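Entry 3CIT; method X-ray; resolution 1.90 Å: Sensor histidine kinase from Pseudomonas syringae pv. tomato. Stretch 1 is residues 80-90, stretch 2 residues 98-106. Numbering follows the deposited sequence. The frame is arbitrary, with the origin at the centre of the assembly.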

# COMPACT_ATOMS: atom_id res chain seq x y z
N ASP A 80 -12.57 -8.95 8.88
CA ASP A 80 -11.26 -9.09 8.24
C ASP A 80 -10.34 -8.00 8.88
O ASP A 80 -9.93 -7.08 8.20
N PRO A 81 -10.07 -8.11 10.20
CA PRO A 81 -9.32 -7.09 10.95
C PRO A 81 -7.83 -6.97 10.55
O PRO A 81 -7.20 -5.91 10.75
N LEU A 82 -7.31 -8.02 9.94
CA LEU A 82 -5.90 -8.03 9.57
C LEU A 82 -5.57 -7.38 8.25
O LEU A 82 -4.41 -7.06 7.99
N ALA A 83 -6.59 -7.17 7.42
CA ALA A 83 -6.39 -6.77 6.04
C ALA A 83 -5.66 -5.44 5.89
O ALA A 83 -5.99 -4.44 6.54
N ILE A 84 -4.65 -5.45 5.02
CA ILE A 84 -3.92 -4.25 4.65
C ILE A 84 -4.14 -4.10 3.13
O ILE A 84 -3.73 -4.93 2.33
N GLY A 85 -4.76 -3.04 2.72
CA GLY A 85 -4.87 -2.83 1.30
C GLY A 85 -5.95 -3.68 0.66
O GLY A 85 -6.59 -4.53 1.31
N PRO A 86 -6.17 -3.43 -0.60
CA PRO A 86 -7.31 -3.97 -1.28
C PRO A 86 -7.17 -5.44 -1.66
O PRO A 86 -6.10 -6.03 -1.49
N GLN A 87 -8.26 -5.98 -2.17
CA GLN A 87 -8.28 -7.33 -2.72
C GLN A 87 -9.31 -7.33 -3.86
O GLN A 87 -10.47 -6.88 -3.68
N TRP A 88 -8.92 -7.87 -5.00
CA TRP A 88 -9.83 -8.10 -6.12
C TRP A 88 -10.18 -9.56 -6.18
O TRP A 88 -9.28 -10.40 -6.20
N LEU A 89 -11.47 -9.88 -6.24
CA LEU A 89 -11.91 -11.25 -6.25
C LEU A 89 -12.73 -11.56 -7.50
O LEU A 89 -13.58 -10.76 -7.89
N GLU A 90 -12.46 -12.71 -8.11
CA GLU A 90 -13.29 -13.26 -9.20
C GLU A 90 -14.05 -14.44 -8.61
O GLU A 90 -13.44 -15.32 -8.02
N CYS A 98 -17.48 -10.35 -9.63
CA CYS A 98 -16.32 -9.49 -9.40
C CYS A 98 -16.61 -8.71 -8.12
O CYS A 98 -17.67 -8.09 -7.99
N VAL A 99 -15.63 -8.69 -7.22
CA VAL A 99 -15.71 -7.98 -5.95
C VAL A 99 -14.37 -7.30 -5.64
O VAL A 99 -13.31 -7.90 -5.82
N LEU A 100 -14.45 -6.07 -5.17
CA LEU A 100 -13.30 -5.29 -4.70
C LEU A 100 -13.51 -4.97 -3.21
O LEU A 100 -14.56 -4.41 -2.82
N LEU A 101 -12.54 -5.34 -2.39
CA LEU A 101 -12.56 -5.07 -0.95
C LEU A 101 -11.58 -3.94 -0.65
O LEU A 101 -10.44 -3.98 -1.12
N LEU A 102 -12.04 -2.94 0.11
CA LEU A 102 -11.23 -1.81 0.56
C LEU A 102 -11.39 -1.68 2.09
O LEU A 102 -12.41 -1.23 2.58
N PRO A 103 -10.37 -2.07 2.84
CA PRO A 103 -10.44 -2.02 4.27
C PRO A 103 -10.58 -0.61 4.82
O PRO A 103 -10.05 0.36 4.25
N LEU A 104 -11.28 -0.52 5.94
CA LEU A 104 -11.34 0.68 6.75
C LEU A 104 -10.43 0.52 7.96
O LEU A 104 -10.59 -0.38 8.76
N ARG A 105 -9.47 1.43 8.08
CA ARG A 105 -8.54 1.43 9.19
C ARG A 105 -8.35 2.85 9.66
O ARG A 105 -8.05 3.74 8.84
N GLY A 106 -8.56 3.08 10.96
CA GLY A 106 -8.32 4.38 11.56
C GLY A 106 -7.05 4.34 12.39
O GLY A 106 -6.04 3.71 12.03

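Stretch 1 enters as a loop and ends as a strand, 87-90, which runs antiparallel to the strand of stretch 2. Four backbone hydrogen bonds hold the two strands together. Gln87 N gives to Leu101 O at 3.1 Å, and Leu101 N gives back to Gln87 O at 2.9 Å. Leu89 N gives to Val99 O at 2.7 Å, and Val99 N returns to Leu89 O at 3.0 Å. Side chains alternate along each strand, and the pairing brings partners onto the same face.

One face carries Gln87, Leu89, Val99 and Leu101. Leu89 and Val99 sit directly across from each other, with Leu89 CB 4.1 Å from Val99 CB. Leu89 is m at chi1 and t at chi2, and Val99 is t. Leu101, also m and t, lays CD1 against both Gln87 and Leu89. Leu101 CD1 lies 4.3 Å from Leu89 CD1 and 3.5 Å from Gln87 NE2. Gln87 is extended, t at chi1 and chi2, so its amide lies alongside this methyl. Leu101 has more area covered by the other stretch than any other residue here.

The other face carries Trp88, Glu90, Cys98 and Leu100. Trp88 is t at chi1, with chi2 at -109°, and its indole reaches across to stretch 2. The six-membered ring fills the hollow between Cys98 and Leu100. Trp88 CZ2 is 3.7 Å from Cys98 CB, and Trp88 CE3 is 3.8 Å from Leu100 CB, which meets the ring at its edge. Cys98, in the m rotamer, places SG 4.9 Å from the centroid of the Trp88 six-membered ring, in an oblique approach. Glu90 is m at chi1 and makes no close side-chain contact with stretch 2.

Before the strand, Pro86 rests against two leucines. Pro86 CB is 3.9 Å from Leu102 CD2 and 4.3 Å from Leu100 CD1. The CA-to-CB bond of Leu102 points away, yet the end of its side chain comes nearer, with chi1 m and chi2 t. Leu100 is t and p.

Pro103 points toward stretch 1, and its ring is a bump against the loop. Pro103 CG lies 3.9 Å from Ala83 CB and 3.3 Å from Gly85 O. At the backbone angles of Gly85, a CB would be jammed against the preceding carbonyl oxygen, so these angles by themselves call for glycine.

Arg105 also points toward stretch 1. It is t at chi1 and chi2, then m at chi3, which brings the guanidinium to the carbonyls of the loop. Arg105 NH2 donates to Ala83 O at 2.9 Å, nearly straight, with that oxygen at the guanidinium edge. A weak bond joins Arg105 NH2 to Pro81 O at 3.3 Å. Two waters extend this polar patch. Water 2 accepts from Arg105 NE at 2.6 Å and donates to Ala83 O at 2.7 Å. Water 1 accepts from Arg105 NH1 at 3.0 Å and donates weakly to Pro81 O at 3.4 Å.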

# COMPACT_ATOMS: atom_id res chain seq x y z
CB ASP A 80 -11.50 -8.84 6.72
CG ASP A 80 -10.34 -9.32 5.80
OD1 ASP A 80 -9.39 -9.96 6.28
OD2 ASP A 80 -10.48 -9.06 4.53
CB PRO A 81 -9.46 -7.53 12.41
CG PRO A 81 -9.81 -8.96 12.35
CD PRO A 81 -10.55 -9.19 11.07
CB LEU A 82 -5.40 -9.48 9.54
CG LEU A 82 -5.32 -10.18 10.87
CD1 LEU A 82 -4.93 -11.62 10.58
CD2 LEU A 82 -4.30 -9.51 11.75
CB ALA A 83 -7.72 -6.69 5.30
CB ILE A 84 -2.41 -4.42 4.98
CG1 ILE A 84 -2.23 -4.69 6.50
CG2 ILE A 84 -1.62 -3.22 4.50
CD1 ILE A 84 -0.83 -4.66 7.02
CB PRO A 86 -7.42 -3.10 -2.51
CG PRO A 86 -6.20 -2.43 -2.71
CD PRO A 86 -5.35 -2.57 -1.48
CB GLN A 87 -8.66 -8.36 -1.66
CG GLN A 87 -8.58 -9.84 -2.17
CD GLN A 87 -8.80 -10.90 -1.11
OE1 GLN A 87 -8.40 -12.08 -1.28
NE2 GLN A 87 -9.43 -10.52 -0.04
CB TRP A 88 -9.15 -7.72 -7.42
CG TRP A 88 -9.99 -7.89 -8.64
CD1 TRP A 88 -9.84 -8.85 -9.62
CD2 TRP A 88 -11.14 -7.11 -9.02
NE1 TRP A 88 -10.83 -8.70 -10.58
CE2 TRP A 88 -11.63 -7.65 -10.25
CE3 TRP A 88 -11.79 -6.02 -8.46
CZ2 TRP A 88 -12.73 -7.11 -10.90
CZ3 TRP A 88 -12.92 -5.51 -9.12
CH2 TRP A 88 -13.34 -6.04 -10.33
CB LEU A 89 -12.84 -11.52 -5.07
CG LEU A 89 -12.33 -11.29 -3.66
CD1 LEU A 89 -13.51 -11.47 -2.66
CD2 LEU A 89 -11.27 -12.31 -3.41
CB GLU A 90 -12.43 -13.75 -10.35
CG GLU A 90 -11.62 -12.67 -11.02
CD GLU A 90 -10.81 -13.22 -12.18
OE1 GLU A 90 -9.87 -14.00 -11.94
OE2 GLU A 90 -11.13 -12.88 -13.34
CB CYS A 98 -16.14 -8.52 -10.61
SG CYS A 98 -15.55 -9.41 -11.99
CB VAL A 99 -16.07 -8.94 -4.81
CG1 VAL A 99 -16.06 -8.21 -3.42
CG2 VAL A 99 -17.44 -9.57 -5.11
CB LEU A 100 -13.16 -4.02 -5.53
CG LEU A 100 -12.06 -3.03 -5.18
CD1 LEU A 100 -10.62 -3.64 -5.31
CD2 LEU A 100 -12.18 -1.66 -5.93
CB LEU A 101 -12.13 -6.33 -0.20
CG LEU A 101 -12.97 -7.60 -0.45
CD1 LEU A 101 -12.44 -8.71 0.45
CD2 LEU A 101 -14.41 -7.34 -0.19
CB LEU A 102 -11.66 -0.51 -0.13
CG LEU A 102 -11.82 -0.64 -1.66
CD1 LEU A 102 -12.71 0.40 -2.29
CD2 LEU A 102 -10.39 -0.66 -2.29
CB PRO A 103 -9.10 -2.61 4.73
CG PRO A 103 -8.57 -3.33 3.60
CD PRO A 103 -9.08 -2.65 2.38
CB LEU A 104 -12.78 0.94 7.23
CG LEU A 104 -13.73 1.67 6.28
CD1 LEU A 104 -14.09 0.84 5.10
CD2 LEU A 104 -15.00 2.12 7.07
CB ARG A 105 -7.22 0.81 8.77
CG ARG A 105 -6.25 0.66 9.91
CD ARG A 105 -4.96 -0.04 9.48
NE ARG A 105 -5.19 -1.41 9.00
CZ ARG A 105 -5.09 -2.50 9.76
NH1 ARG A 105 -4.77 -2.40 11.04
NH2 ARG A 105 -5.29 -3.71 9.25
O HOH W 1 -4.29 -5.10 12.30
O HOH W 2 -6.17 -1.70 6.57